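Probable 2-oxoglutarate-dependent dioxygenase At5g05600 (Arabidopsis thaliana, PDB 6LSV) hydroxylates the stress hormone jasmonate to 12-hydroxyjasmonate, using iron(II), 2-oxoglutarate and molecular oxygen, and so takes part in jasmonate-mediated defence signalling. Local coordinates at residues G122-V127 with A131-S136; P6-Q11 with D23-P28; M90-E95 with R162-E167; T185-K190 with N276-S281. All coordinates share one frame; numbering follows the deposited sequence.

Contact 1: G122-V127 with A131-S136; sequences GSRLGV and ASLDWS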
# COMPACT_ATOMS: atom_id res chain seq x y z
N GLY A 122 13.50 0.86 -6.35
CA GLY A 122 12.76 0.58 -7.56
C GLY A 122 12.14 1.83 -8.15
O GLY A 122 11.97 2.85 -7.48
N SER A 123 11.81 1.74 -9.44
CA SER A 123 11.12 2.81 -10.15
C SER A 123 9.93 2.35 -10.97
O SER A 123 9.22 3.20 -11.51
CB SER A 123 12.09 3.57 -11.06
OG SER A 123 12.76 4.59 -10.34
N ARG A 124 9.68 1.05 -11.10
CA ARG A 124 8.52 0.57 -11.84
C ARG A 124 8.01 -0.71 -11.19
O ARG A 124 8.70 -1.35 -10.40
CB ARG A 124 8.85 0.35 -13.32
CG ARG A 124 9.66 -0.91 -13.59
CD ARG A 124 9.97 -1.07 -15.07
NE ARG A 124 8.91 -1.77 -15.78
CZ ARG A 124 8.67 -1.66 -17.08
NH1 ARG A 124 9.42 -0.86 -17.84
NH2 ARG A 124 7.67 -2.34 -17.64
N LEU A 125 6.79 -1.07 -11.56
CA LEU A 125 6.14 -2.29 -11.07
C LEU A 125 5.52 -2.98 -12.27
O LEU A 125 4.67 -2.40 -12.96
CB LEU A 125 5.09 -1.95 -10.01
CG LEU A 125 4.27 -3.05 -9.34
CD1 LEU A 125 5.16 -4.14 -8.76
CD2 LEU A 125 3.39 -2.44 -8.25
N GLY A 126 5.96 -4.21 -12.54
CA GLY A 126 5.58 -4.91 -13.75
C GLY A 126 6.73 -4.96 -14.75
O GLY A 126 7.73 -4.25 -14.64
N VAL A 127 6.56 -5.83 -15.75
CA VAL A 127 7.67 -6.15 -16.64
C VAL A 127 7.27 -6.06 -18.10
O VAL A 127 7.92 -6.66 -18.96
CB VAL A 127 8.24 -7.55 -16.30
CG1 VAL A 127 8.85 -7.55 -14.92
CG2 VAL A 127 7.15 -8.61 -16.40
N ALA A 131 5.11 -0.52 -21.40
CA ALA A 131 4.07 -0.06 -20.49
C ALA A 131 4.28 1.39 -20.07
O ALA A 131 5.41 1.86 -19.90
CB ALA A 131 4.03 -0.95 -19.26
N SER A 132 3.17 2.11 -19.91
CA SER A 132 3.22 3.44 -19.31
C SER A 132 3.80 3.35 -17.91
O SER A 132 3.62 2.35 -17.20
CB SER A 132 1.83 4.07 -19.28
OG SER A 132 1.91 5.48 -19.30
N LEU A 133 4.49 4.40 -17.50
CA LEU A 133 5.16 4.42 -16.21
C LEU A 133 4.55 5.48 -15.31
O LEU A 133 3.89 6.42 -15.76
CB LEU A 133 6.66 4.68 -16.38
CG LEU A 133 7.39 3.62 -17.20
CD1 LEU A 133 8.84 3.99 -17.39
CD2 LEU A 133 7.26 2.26 -16.53
N ASP A 134 4.79 5.32 -14.01
CA ASP A 134 4.29 6.24 -13.00
C ASP A 134 5.40 7.19 -12.55
O ASP A 134 6.59 6.86 -12.60
CB ASP A 134 3.73 5.48 -11.80
CG ASP A 134 2.44 4.74 -12.14
OD1 ASP A 134 1.81 5.09 -13.16
OD2 ASP A 134 2.07 3.82 -11.38
N TRP A 135 5.00 8.37 -12.10
CA TRP A 135 5.95 9.41 -11.70
C TRP A 135 6.33 9.23 -10.24
O TRP A 135 6.00 10.04 -9.36
CB TRP A 135 5.36 10.80 -11.95
CG TRP A 135 6.40 11.88 -12.00
CD1 TRP A 135 6.73 12.74 -11.00
CD2 TRP A 135 7.26 12.19 -13.10
NE1 TRP A 135 7.74 13.58 -11.41
CE2 TRP A 135 8.08 13.26 -12.69
CE3 TRP A 135 7.42 11.67 -14.39
CZ2 TRP A 135 9.05 13.82 -13.53
CZ3 TRP A 135 8.37 12.23 -15.22
CH2 TRP A 135 9.17 13.30 -14.79
N SER A 136 7.05 8.14 -9.97
CA SER A 136 7.49 7.88 -8.61
C SER A 136 8.64 6.90 -8.62
O SER A 136 8.74 6.03 -9.49
CB SER A 136 6.36 7.33 -7.74
OG SER A 136 5.60 6.35 -8.43
O HOH W 1 6.67 3.89 -9.68
O HOH W 2 6.14 2.90 -13.05

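Contact 2: P6-Q11 with D23-P28; sequences PIVRVQ and DRYIKP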
# COMPACT_ATOMS: atom_id res chain seq x y z
N PRO A 6 16.18 -0.74 -19.49
CA PRO A 6 16.85 -0.12 -18.34
C PRO A 6 15.92 0.82 -17.59
O PRO A 6 15.00 1.41 -18.16
CB PRO A 6 18.02 0.65 -18.98
CG PRO A 6 17.67 0.79 -20.41
CD PRO A 6 16.81 -0.39 -20.77
N ILE A 7 16.17 0.94 -16.29
CA ILE A 7 15.30 1.70 -15.40
C ILE A 7 15.72 3.17 -15.42
O ILE A 7 16.91 3.49 -15.27
CB ILE A 7 15.36 1.15 -13.97
CG1 ILE A 7 14.28 0.09 -13.74
CG2 ILE A 7 15.12 2.25 -12.97
CD1 ILE A 7 14.26 -1.00 -14.76
N VAL A 8 14.75 4.05 -15.60
CA VAL A 8 14.95 5.49 -15.46
C VAL A 8 14.43 5.89 -14.09
O VAL A 8 13.26 5.64 -13.76
CB VAL A 8 14.24 6.27 -16.57
CG1 VAL A 8 14.19 7.74 -16.22
CG2 VAL A 8 14.95 6.06 -17.89
N ARG A 9 15.29 6.50 -13.28
CA ARG A 9 14.87 6.97 -11.96
C ARG A 9 14.14 8.29 -12.10
O ARG A 9 14.71 9.28 -12.58
CB ARG A 9 16.08 7.12 -11.03
CG ARG A 9 16.92 5.86 -10.93
CD ARG A 9 16.11 4.68 -10.44
NE ARG A 9 16.93 3.47 -10.34
CZ ARG A 9 16.48 2.29 -9.95
NH1 ARG A 9 15.20 2.14 -9.61
NH2 ARG A 9 17.30 1.25 -9.89
N VAL A 10 12.86 8.31 -11.70
CA VAL A 10 12.03 9.50 -11.87
C VAL A 10 12.68 10.72 -11.23
O VAL A 10 12.51 11.85 -11.70
CB VAL A 10 10.62 9.25 -11.31
CG1 VAL A 10 9.69 10.38 -11.68
CG2 VAL A 10 10.08 7.93 -11.84
N GLN A 11 13.46 10.52 -10.16
CA GLN A 11 14.19 11.62 -9.56
C GLN A 11 15.17 12.25 -10.55
O GLN A 11 15.37 13.47 -10.55
CB GLN A 11 14.93 11.15 -8.31
CG GLN A 11 15.56 12.28 -7.52
CD GLN A 11 16.54 11.79 -6.48
OE1 GLN A 11 16.74 10.58 -6.32
NE2 GLN A 11 17.17 12.72 -5.77
N ASP A 23 6.79 10.68 -23.08
CA ASP A 23 5.54 9.99 -23.39
C ASP A 23 5.34 8.74 -22.53
O ASP A 23 4.19 8.35 -22.30
CB ASP A 23 5.48 9.63 -24.88
CG ASP A 23 4.11 9.08 -25.31
OD1 ASP A 23 3.81 7.90 -25.03
OD2 ASP A 23 3.33 9.85 -25.91
N ARG A 24 6.42 8.12 -22.05
CA ARG A 24 6.28 6.96 -21.17
C ARG A 24 5.49 7.30 -19.91
O ARG A 24 4.92 6.39 -19.29
CB ARG A 24 7.65 6.41 -20.78
CG ARG A 24 8.51 5.92 -21.94
CD ARG A 24 7.91 4.72 -22.65
NE ARG A 24 7.58 3.63 -21.73
CZ ARG A 24 8.44 2.72 -21.30
NH1 ARG A 24 9.70 2.74 -21.72
NH2 ARG A 24 8.05 1.77 -20.46
N TYR A 25 5.44 8.57 -19.52
CA TYR A 25 4.78 9.00 -18.29
C TYR A 25 3.49 9.77 -18.56
O TYR A 25 2.92 10.34 -17.63
CB TYR A 25 5.74 9.85 -17.45
CG TYR A 25 7.07 9.17 -17.20
CD1 TYR A 25 7.25 8.35 -16.10
CD2 TYR A 25 8.14 9.33 -18.08
CE1 TYR A 25 8.46 7.72 -15.87
CE2 TYR A 25 9.35 8.70 -17.87
CZ TYR A 25 9.50 7.89 -16.76
OH TYR A 25 10.70 7.26 -16.53
N ILE A 26 3.02 9.79 -19.80
CA ILE A 26 1.75 10.42 -20.14
C ILE A 26 0.66 9.35 -20.13
O ILE A 26 0.74 8.36 -20.85
CB ILE A 26 1.81 11.12 -21.51
CG1 ILE A 26 2.99 12.09 -21.56
CG2 ILE A 26 0.51 11.84 -21.79
CD1 ILE A 26 3.20 12.71 -22.92
N LYS A 27 -0.35 9.55 -19.30
CA LYS A 27 -1.44 8.60 -19.24
C LYS A 27 -2.48 8.93 -20.30
O LYS A 27 -2.55 10.06 -20.79
CB LYS A 27 -2.08 8.63 -17.85
CG LYS A 27 -1.08 8.46 -16.72
CD LYS A 27 -0.25 7.19 -16.88
CE LYS A 27 0.40 6.80 -15.56
NZ LYS A 27 1.25 5.58 -15.68
N PRO A 28 -3.28 7.94 -20.71
CA PRO A 28 -4.37 8.23 -21.65
C PRO A 28 -5.28 9.33 -21.12
O PRO A 28 -5.43 9.50 -19.91
CB PRO A 28 -5.11 6.89 -21.74
CG PRO A 28 -4.08 5.87 -21.45
CD PRO A 28 -3.14 6.50 -20.45

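Contact 3: M90-E95 with R162-E167; sequences MDAARE and REVIDE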
# COMPACT_ATOMS: atom_id res chain seq x y z
N MET A 90 6.40 8.41 13.93
CA MET A 90 5.76 8.55 12.62
C MET A 90 6.50 9.57 11.76
O MET A 90 6.71 9.34 10.56
CB MET A 90 4.30 8.96 12.79
CG MET A 90 3.46 7.99 13.60
SD MET A 90 1.79 8.61 13.82
CE MET A 90 1.10 8.36 12.19
N ASP A 91 6.89 10.69 12.35
CA ASP A 91 7.58 11.73 11.58
C ASP A 91 9.03 11.37 11.32
O ASP A 91 9.56 11.67 10.25
CB ASP A 91 7.47 13.06 12.32
CG ASP A 91 6.03 13.48 12.55
OD1 ASP A 91 5.26 13.53 11.58
OD2 ASP A 91 5.67 13.76 13.71
N ALA A 92 9.70 10.72 12.29
CA ALA A 92 11.07 10.28 12.06
C ALA A 92 11.14 9.29 10.91
O ALA A 92 12.07 9.33 10.10
CB ALA A 92 11.65 9.66 13.33
N ALA A 93 10.15 8.40 10.81
CA ALA A 93 10.08 7.47 9.68
C ALA A 93 9.99 8.22 8.36
O ALA A 93 10.67 7.87 7.39
CB ALA A 93 8.90 6.53 9.85
N ARG A 94 9.16 9.26 8.31
CA ARG A 94 9.01 10.01 7.07
C ARG A 94 10.29 10.77 6.73
O ARG A 94 10.77 10.72 5.59
CB ARG A 94 7.82 10.97 7.17
CG ARG A 94 7.65 11.87 5.97
CD ARG A 94 6.65 12.97 6.25
NE ARG A 94 5.32 12.44 6.53
CZ ARG A 94 4.80 12.30 7.74
NH1 ARG A 94 5.50 12.66 8.81
NH2 ARG A 94 3.58 11.81 7.89
N GLU A 95 10.85 11.48 7.71
CA GLU A 95 12.00 12.35 7.42
C GLU A 95 13.27 11.54 7.18
O GLU A 95 14.14 11.98 6.42
CB GLU A 95 12.19 13.36 8.55
CG GLU A 95 11.04 14.34 8.69
CD GLU A 95 10.60 14.94 7.36
OE1 GLU A 95 11.46 15.47 6.63
OE2 GLU A 95 9.39 14.87 7.05
N ARG A 162 17.80 2.54 9.70
CA ARG A 162 17.53 1.13 9.96
C ARG A 162 16.95 0.90 11.34
O ARG A 162 16.15 -0.02 11.53
CB ARG A 162 18.81 0.30 9.78
CG ARG A 162 19.35 0.36 8.37
CD ARG A 162 20.41 -0.68 8.17
NE ARG A 162 20.92 -0.66 6.80
CZ ARG A 162 21.90 -1.45 6.36
NH1 ARG A 162 22.46 -2.32 7.18
NH2 ARG A 162 22.30 -1.36 5.10
N GLU A 163 17.32 1.73 12.32
CA GLU A 163 16.72 1.62 13.64
C GLU A 163 15.30 2.17 13.64
O GLU A 163 14.44 1.66 14.38
CB GLU A 163 17.58 2.34 14.67
CG GLU A 163 18.94 1.69 14.86
CD GLU A 163 19.84 2.47 15.80
OE1 GLU A 163 20.08 3.67 15.55
OE2 GLU A 163 20.31 1.88 16.80
N VAL A 164 15.03 3.19 12.83
CA VAL A 164 13.68 3.73 12.73
C VAL A 164 12.77 2.78 11.96
O VAL A 164 11.58 2.65 12.28
CB VAL A 164 13.70 5.14 12.10
CG1 VAL A 164 12.31 5.72 12.06
CG2 VAL A 164 14.63 6.05 12.89
N ILE A 165 13.30 2.12 10.93
CA ILE A 165 12.51 1.14 10.19
C ILE A 165 12.11 -0.02 11.09
O ILE A 165 10.94 -0.43 11.14
CB ILE A 165 13.28 0.64 8.95
CG1 ILE A 165 13.41 1.74 7.90
CG2 ILE A 165 12.58 -0.56 8.34
CD1 ILE A 165 14.51 1.45 6.88
N ASP A 166 13.08 -0.56 11.84
CA ASP A 166 12.82 -1.74 12.67
C ASP A 166 11.78 -1.45 13.74
O ASP A 166 10.89 -2.27 14.00
CB ASP A 166 14.12 -2.23 13.31
CG ASP A 166 14.13 -3.73 13.52
OD1 ASP A 166 13.68 -4.45 12.62
OD2 ASP A 166 14.58 -4.17 14.60
N GLU A 167 11.86 -0.28 14.38
CA GLU A 167 10.88 0.05 15.41
C GLU A 167 9.53 0.40 14.80
O GLU A 167 8.49 -0.04 15.30
CB GLU A 167 11.40 1.19 16.29
CG GLU A 167 10.67 1.30 17.61
CD GLU A 167 10.74 2.69 18.22
OE1 GLU A 167 11.60 3.49 17.78
OE2 GLU A 167 9.94 2.99 19.13

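Contact 4: T185-K190 with N276-S281; sequences TNLGLK and NSTYKS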
# COMPACT_ATOMS: atom_id res chain seq x y z
N THR A 185 -14.34 -9.04 14.50
CA THR A 185 -15.54 -8.88 15.32
C THR A 185 -16.66 -8.24 14.52
O THR A 185 -17.82 -8.67 14.61
CB THR A 185 -15.19 -8.04 16.55
OG1 THR A 185 -14.39 -8.82 17.44
CG2 THR A 185 -16.45 -7.58 17.25
N ASN A 186 -16.34 -7.23 13.71
CA ASN A 186 -17.38 -6.55 12.94
C ASN A 186 -18.07 -7.49 11.96
O ASN A 186 -19.17 -7.17 11.50
CB ASN A 186 -16.77 -5.36 12.20
CG ASN A 186 -16.85 -4.08 13.01
OD1 ASN A 186 -17.90 -3.72 13.53
ND2 ASN A 186 -15.72 -3.38 13.12
N LEU A 187 -17.47 -8.63 11.63
CA LEU A 187 -18.13 -9.64 10.82
C LEU A 187 -18.84 -10.69 11.66
O LEU A 187 -19.25 -11.72 11.12
CB LEU A 187 -17.12 -10.32 9.89
CG LEU A 187 -16.54 -9.47 8.75
CD1 LEU A 187 -15.53 -10.25 7.92
CD2 LEU A 187 -17.65 -8.92 7.86
N GLY A 188 -18.99 -10.45 12.96
CA GLY A 188 -19.62 -11.42 13.83
C GLY A 188 -18.82 -12.68 14.06
O GLY A 188 -19.39 -13.72 14.39
N LEU A 189 -17.50 -12.61 13.89
CA LEU A 189 -16.62 -13.76 14.08
C LEU A 189 -15.89 -13.66 15.41
O LEU A 189 -15.85 -12.60 16.04
CB LEU A 189 -15.60 -13.85 12.94
CG LEU A 189 -16.09 -13.73 11.50
CD1 LEU A 189 -14.94 -13.37 10.58
CD2 LEU A 189 -16.75 -15.02 11.05
N LYS A 190 -15.31 -14.78 15.83
CA LYS A 190 -14.35 -14.77 16.92
C LYS A 190 -13.32 -13.68 16.68
O LYS A 190 -12.81 -13.54 15.57
CB LYS A 190 -13.66 -16.13 17.04
CG LYS A 190 -14.55 -17.26 17.51
CD LYS A 190 -13.87 -18.61 17.33
CE LYS A 190 -12.59 -18.69 18.13
NZ LYS A 190 -11.44 -19.09 17.28
N ASN A 276 -15.55 -12.81 1.92
CA ASN A 276 -16.45 -13.15 0.82
C ASN A 276 -17.08 -11.89 0.22
O ASN A 276 -18.28 -11.85 -0.06
CB ASN A 276 -17.54 -14.14 1.26
CG ASN A 276 -18.12 -14.93 0.09
OD1 ASN A 276 -17.47 -15.12 -0.94
ND2 ASN A 276 -19.35 -15.41 0.25
N SER A 277 -16.26 -10.86 0.05
CA SER A 277 -16.61 -9.55 -0.50
C SER A 277 -17.50 -8.71 0.41
O SER A 277 -18.04 -7.70 -0.04
CB SER A 277 -17.27 -9.66 -1.88
OG SER A 277 -16.32 -9.55 -2.92
N THR A 278 -17.66 -9.09 1.68
CA THR A 278 -18.36 -8.21 2.61
C THR A 278 -17.54 -6.95 2.87
O THR A 278 -18.08 -5.83 2.88
CB THR A 278 -18.66 -8.92 3.93
OG1 THR A 278 -19.34 -10.15 3.66
CG2 THR A 278 -19.53 -8.04 4.81
N TYR A 279 -16.23 -7.11 3.08
CA TYR A 279 -15.31 -5.99 3.05
C TYR A 279 -14.79 -5.81 1.63
O TYR A 279 -14.51 -6.79 0.94
CB TYR A 279 -14.14 -6.22 4.01
CG TYR A 279 -14.52 -6.28 5.47
CD1 TYR A 279 -15.68 -5.68 5.94
CD2 TYR A 279 -13.71 -6.93 6.39
CE1 TYR A 279 -16.02 -5.73 7.27
CE2 TYR A 279 -14.04 -6.99 7.73
CZ TYR A 279 -15.20 -6.39 8.16
OH TYR A 279 -15.54 -6.44 9.49
N LYS A 280 -14.67 -4.56 1.20
CA LYS A 280 -14.15 -4.25 -0.12
C LYS A 280 -12.77 -3.63 0.00
O LYS A 280 -12.51 -2.84 0.91
CB LYS A 280 -15.08 -3.28 -0.86
CG LYS A 280 -16.47 -3.86 -1.12
CD LYS A 280 -16.38 -5.11 -1.99
CE LYS A 280 -17.77 -5.60 -2.36
NZ LYS A 280 -18.74 -4.48 -2.47
N SER A 281 -11.87 -4.01 -0.90
CA SER A 281 -10.56 -3.39 -0.94
C SER A 281 -10.66 -2.04 -1.65
O SER A 281 -11.24 -1.95 -2.73
CB SER A 281 -9.54 -4.30 -1.63
OG SER A 281 -9.88 -4.55 -2.98

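Contact 1: G122-V127 with A131-S136
Leu133 lays its CD2 methyl over one face of the Arg124 guanidinium, near its rim, with CD2 4.0 Å from Arg124 NH1; the same methyl also lies against Arg124 CB. Two torsions shape the arginine: chi1 of 76° sets CG between the backbone N and the carbonyl carbon, and a bend at chi3 (-88°) turns the head back along its own loop. There Arg124 NE donates to Gly126 O (3.0 Å, 152° at the hydrogen), reaching that oxygen from above the carbonyl plane. NH1 forms a salt bridge with Glu5, and NH2 bonds to Glu128 O. Ala131 CB approaches the guanidinium obliquely, 4.2 Å from Arg124 NH2. Farther along, water joins the segments. Water 1 donates to Ser123 O (3.2 Å) and to Ser136 OG (3.0 Å), a hydroxyl that also pairs with Gly223 O. Water 2 accepts from Asp134 N at 2.9 Å and gives a weak bond to Ser123 O. With no direct hydrogen bond across it, this loop between strands 120-122 and 137-144, which contains the jasmonate-pocket residue Leu125, is bridged by two waters, one of them weakly, and by an arginine whose three nitrogens all have acceptors while one face takes a leucine methyl.

Contact 2: P6-Q11 with D23-P28
With chi1 of Tyr25 at -53°, CG stands opposite the carbonyl carbon and beside the backbone N, which sends the phenol across to 6-11; Val8, at chi1 167°, has CG1 trans to its own N and presents CB and CG1 to the hydroxyl. Tyr25 OH thus ends against the valine branch, 3.5 Å from Val8 CG1 and 3.7 Å from Val8 CB. On the ring itself, Val10 CG2 comes obliquely to Tyr25 CE1 at 4.3 Å, a purely apolar touch. The phenol therefore meets two valines on the same short run of chain, by its hydroxyl oxygen and by a ring carbon, and no hydrogen bond joins the segments. Leu13 touches both Val8 and Tyr25, and Trp135 packs on Val10. Polar ties fix each segment from outside: Asp137 accepts from the backbone N of Val10 and of Gln11 at the start of the helix, while Arg24 pairs with Glu5 and Ala131 O. The motif is a short N-terminal helix, 10-15, whose leading turn is held by an aspartate; Tyr25 of the 3-10 turn at 23-25 packs against Val10 at the helix start and Val8 just before it, in the N-terminal region beside the oxygenase core, away from the bound ligands.

Contact 3: M90-E95 with R162-E167
Val164 carries most of this helix-to-helix contact, pressing its CG1 methyl against Ala92 and Ala93 of helix 87-102. CG1 stands trans to the valine's own backbone N (chi1 -178°) and points across the gap, where it meets main chain as much as side chain: Ala93 N lies 3.7 Å from Val164 CG1, and Ala92 C is 3.9 Å from the same methyl. Both alanine methyls touch it, Ala92 CB at 4.2 Å from Val164 CG1 and Ala93 CB at 4.1 Å. Their small size lets the helices come close, with Ala93 CA and Val164 CA only 6.0 Å apart. Leu89 and Asn96 also touch Val164, so Leu89, Ala92, Ala93 and Asn96 frame a diamond that receives one side chain, the geometry of knobs-into-holes packing. It is a van der Waals contact of one methyl with two alanine methyls and the main chain between them, without a hydrogen bond. On another side of helix 87-102, Arg94 NH1 reaches Asp91 OD1 at 2.9 Å; Asp91 OD1 lies in the guanidinium plane and accepts through its anti lone pair, and Asp91 OD2 is bonded to His261 in addition. This intrahelical salt bridge plays no part in the valine contact. Ala93 also touches Leu297 of strand 294-302, while Met90 and Arg94 rest on Leu237 of strand 233-237. Helix 87-102 thus rests on strands 233-237 and 294-302 of the large sheet and has helix 161-186 alongside it; Ile165 of helix 161-186 also touches Trp97 of helix 87-102.

Contact 4: T185-K190 with N276-S281
The Schellman motif that ends helix 161-186, with Gly188 at its C-prime position, brings Leu187 over the ring of Tyr279. Gly188 N returns to Thr185 O at 2.7 Å, and the positive phi of the glycine turns the chain away just after the leucine. Leucine and tyrosine approach from opposite directions, and the leucine's branched end lies over one face of the ring. Leu187 CD2 sits 3.9 Å from the Tyr279 ring centroid, 30° off the ring normal, a CH-pi contact. Leu187 CD1 lies 3.6 Å from Tyr279 CE2; both methyls are over the same face, CD2 toward the CE1 edge and CD1 toward CE2. Thr278 adds a smaller touch: with its CG2 trans to the backbone N, Thr278 CG2 comes within 3.7 Å of Leu187 CD2. Asn186 meets the ring otherwise, at its edge, through CB beside the hydroxyl. That hydroxyl is not left to apolar neighbours, for Tyr279 OH is hydrogen-bonded to Leu183 O in the last turns of the same helix, which pins the ring to the helix end. Phe194 of helix 193-197 touches both Leu187 and Tyr279, and helix 63-74 meets Asn186 through Met65 and Ser69 and Tyr279 through Cys72. The loop between helix 269-274 and strand 284-286 is thereby fastened to the C-terminal end of helix 161-186, with helices 63-74 and 193-197 packed around the junction.

Overall arrangement
Contacts 1 and 2 form one neighbourhood, their centres 7 Å apart and joined by a salt bridge from Asp134 OD1 to Lys27 NZ at 2.6 Å, while Trp135 packs on Val10. Contact 1 is the nearer to the active site: its Leu125 touches jasmonate, and the side chain of Ser136 lies about 8 Å from both bound 2-oxoglutarate and jasmonate, whereas that of Val10 in contact 2 is about 13 Å from either. Contacts 3 and 4 share helix 161-186, one near its start and the other at its end, with centres 32 Å apart. Contact 3 keeps its Ala93 side chain about 14 Å from 2-oxoglutarate. Contact 4 lies away from the ligand and iron sites, across the chain's centre from contacts 1 and 2.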